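Local structure of aldehyde dehydrogenase (Burkholderia thailandensis, 5J6B) at residues 308-313 with 393-398. The protein probably oxidises aldehydes to carboxylic acids with a nicotinamide cofactor, and binds NADPH. Residues are numbered along the deposited sequence; the frame is centred on the assembly and turned at random.
Sequences ALREKL and ALLERF
Helical residues 308-313 pack on one face of strand 393-398, the two backbones coming nearest at Arg-310 and Leu-395, whose CA atoms are 8.1 Å apart. The contact is small, 136 Å² with both sides summed, and is made almost wholly by side chains. Leu-395 points at the helix and carries the strand's share. Its CG stands anti to the backbone N (chi1 176°), and its two methyls reach neighbouring residues of the helix: CD1 meets CD2 of Leu-309 at 4.2 Å, while CD2 lies 4.0 Å from CG of Arg-310. There the leucine crosses the arginine chain at about a right angle, touching its aliphatic root, CB and CG. Beyond this the arginine runs extended to NE, and its guanidinium forms a salt bridge with Glu-375 on strand 368-375, next to 392-398 in the sheet. Leu-309 also rests on Ala-301 of strand 298-302 and on Val-278 of helix 274-286, and Tyr-306 adds to the cover of Leu-395. Helix 303-319 thus lies against the parallel strands 298-302 and 392-398, in the layered helix-on-sheet packing of an alpha/beta domain, consistent with the catalytic domain of aldehyde dehydrogenases.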
loop_
_atom_site.group_PDB
_atom_site.type_symbol
_atom_site.label_atom_id
_atom_site.label_comp_id
_atom_site.label_asym_id
_atom_site.label_seq_id
_atom_site.Cartn_x
_atom_site.Cartn_y
_atom_site.Cartn_z
ATOM N N ALA A 308 23.908 -38.609 -10.800
ATOM C CA ALA A 308 24.380 -38.351 -9.441
ATOM C C ALA A 308 23.210 -38.125 -8.487
ATOM O O ALA A 308 23.203 -38.655 -7.368
ATOM C CB ALA A 308 25.344 -37.159 -9.440
ATOM N N LEU A 309 22.201 -37.360 -8.921
ATOM C CA LEU A 309 21.015 -37.132 -8.095
ATOM C C LEU A 309 20.282 -38.432 -7.810
ATOM O O LEU A 309 19.829 -38.665 -6.679
ATOM C CB LEU A 309 20.066 -36.150 -8.788
ATOM C CG LEU A 309 18.792 -35.837 -7.999
ATOM C CD1 LEU A 309 19.043 -34.672 -7.051
ATOM C CD2 LEU A 309 17.618 -35.539 -8.896
ATOM N N ARG A 310 20.156 -39.289 -8.830
ATOM C CA ARG A 310 19.425 -40.545 -8.687
ATOM C C ARG A 310 20.069 -41.451 -7.642
ATOM O O ARG A 310 19.377 -42.037 -6.797
ATOM C CB ARG A 310 19.355 -41.254 -10.041
ATOM C CG ARG A 310 18.679 -42.624 -10.015
ATOM C CD ARG A 310 19.123 -43.448 -11.227
ATOM N NE ARG A 310 18.256 -44.593 -11.483
ATOM C CZ ARG A 310 18.495 -45.832 -11.062
ATOM N NH1 ARG A 310 19.584 -46.105 -10.350
ATOM N NH2 ARG A 310 17.638 -46.803 -11.350
ATOM N N GLU A 311 21.398 -41.581 -7.688
ATOM C CA GLU A 311 22.090 -42.424 -6.720
ATOM C C GLU A 311 21.926 -41.873 -5.308
ATOM O O GLU A 311 21.640 -42.624 -4.370
ATOM C CB GLU A 311 23.568 -42.542 -7.087
ATOM C CG GLU A 311 24.382 -43.318 -6.072
ATOM C CD GLU A 311 25.826 -43.503 -6.500
ATOM O OE1 GLU A 311 26.567 -42.498 -6.546
ATOM O OE2 GLU A 311 26.219 -44.652 -6.799
ATOM N N LYS A 312 22.107 -40.560 -5.139
ATOM C CA LYS A 312 21.955 -39.954 -3.819
ATOM C C LYS A 312 20.515 -40.050 -3.320
ATOM O O LYS A 312 20.271 -40.221 -2.117
ATOM C CB LYS A 312 22.402 -38.492 -3.853
ATOM C CG LYS A 312 23.918 -38.265 -3.877
ATOM C CD LYS A 312 24.227 -36.814 -4.362
ATOM C CE LYS A 312 25.725 -36.596 -4.584
ATOM N NZ LYS A 312 26.516 -36.863 -3.345
ATOM N N LEU A 313 19.544 -39.927 -4.228
ATOM C CA LEU A 313 18.144 -39.933 -3.809
ATOM C C LEU A 313 17.694 -41.334 -3.420
ATOM O O LEU A 313 16.960 -41.507 -2.438
ATOM C CB LEU A 313 17.258 -39.373 -4.923
ATOM C CG LEU A 313 15.853 -38.981 -4.482
ATOM C CD1 LEU A 313 15.921 -37.974 -3.344
ATOM C CD2 LEU A 313 15.086 -38.419 -5.655
ATOM N N ALA A 393 7.352 -40.849 -4.693
ATOM C CA ALA A 393 7.813 -39.805 -5.600
ATOM C C ALA A 393 8.275 -40.443 -6.902
ATOM O O ALA A 393 8.708 -41.600 -6.926
ATOM C CB ALA A 393 8.945 -38.949 -4.994
ATOM N N LEU A 394 8.161 -39.674 -7.988
ATOM C CA LEU A 394 8.452 -40.138 -9.338
ATOM C C LEU A 394 9.580 -39.294 -9.914
ATOM O O LEU A 394 9.514 -38.062 -9.872
ATOM C CB LEU A 394 7.218 -40.032 -10.237
ATOM C CG LEU A 394 5.881 -40.359 -9.584
ATOM C CD1 LEU A 394 4.746 -40.160 -10.583
ATOM C CD2 LEU A 394 5.890 -41.779 -9.039
ATOM N N LEU A 395 10.601 -39.953 -10.449
ATOM C CA LEU A 395 11.774 -39.281 -10.993
ATOM C C LEU A 395 11.731 -39.336 -12.518
ATOM O O LEU A 395 11.594 -40.414 -13.100
ATOM C CB LEU A 395 13.057 -39.928 -10.458
ATOM C CG LEU A 395 14.405 -39.410 -10.992
ATOM C CD1 LEU A 395 14.618 -37.925 -10.699
ATOM C CD2 LEU A 395 15.546 -40.234 -10.411
ATOM N N GLU A 396 11.823 -38.178 -13.166
ATOM C CA GLU A 396 11.917 -38.134 -14.617
ATOM C C GLU A 396 13.042 -37.182 -15.005
ATOM O O GLU A 396 13.522 -36.383 -14.195
ATOM C CB GLU A 396 10.586 -37.718 -15.272
ATOM C CG GLU A 396 10.117 -36.301 -14.906
ATOM C CD GLU A 396 8.729 -35.979 -15.449
ATOM O OE1 GLU A 396 7.800 -35.718 -14.644
ATOM O OE2 GLU A 396 8.563 -35.995 -16.687
ATOM N N ARG A 397 13.442 -37.275 -16.267
ATOM C CA ARG A 397 14.664 -36.682 -16.783
ATOM C C ARG A 397 14.332 -35.688 -17.890
ATOM O O ARG A 397 13.471 -35.959 -18.734
ATOM C CB ARG A 397 15.573 -37.792 -17.325
ATOM C CG ARG A 397 16.930 -37.391 -17.857
ATOM C CD ARG A 397 17.622 -38.653 -18.373
ATOM N NE ARG A 397 18.893 -38.356 -19.015
ATOM C CZ ARG A 397 20.069 -38.839 -18.624
ATOM N NH1 ARG A 397 20.151 -39.671 -17.585
ATOM N NH2 ARG A 397 21.168 -38.498 -19.292
ATOM N N PHE A 398 15.016 -34.544 -17.900
ATOM C CA PHE A 398 14.841 -33.578 -18.987
ATOM C C PHE A 398 16.187 -32.968 -19.349
ATOM O O PHE A 398 17.199 -33.190 -18.677
ATOM C CB PHE A 398 13.851 -32.459 -18.617
ATOM C CG PHE A 398 14.465 -31.345 -17.795
ATOM C CD1 PHE A 398 14.666 -31.501 -16.423
ATOM C CD2 PHE A 398 14.841 -30.149 -18.395
ATOM C CE1 PHE A 398 15.231 -30.473 -15.671
ATOM C CE2 PHE A 398 15.415 -29.121 -17.657
ATOM C CZ PHE A 398 15.608 -29.273 -16.300
#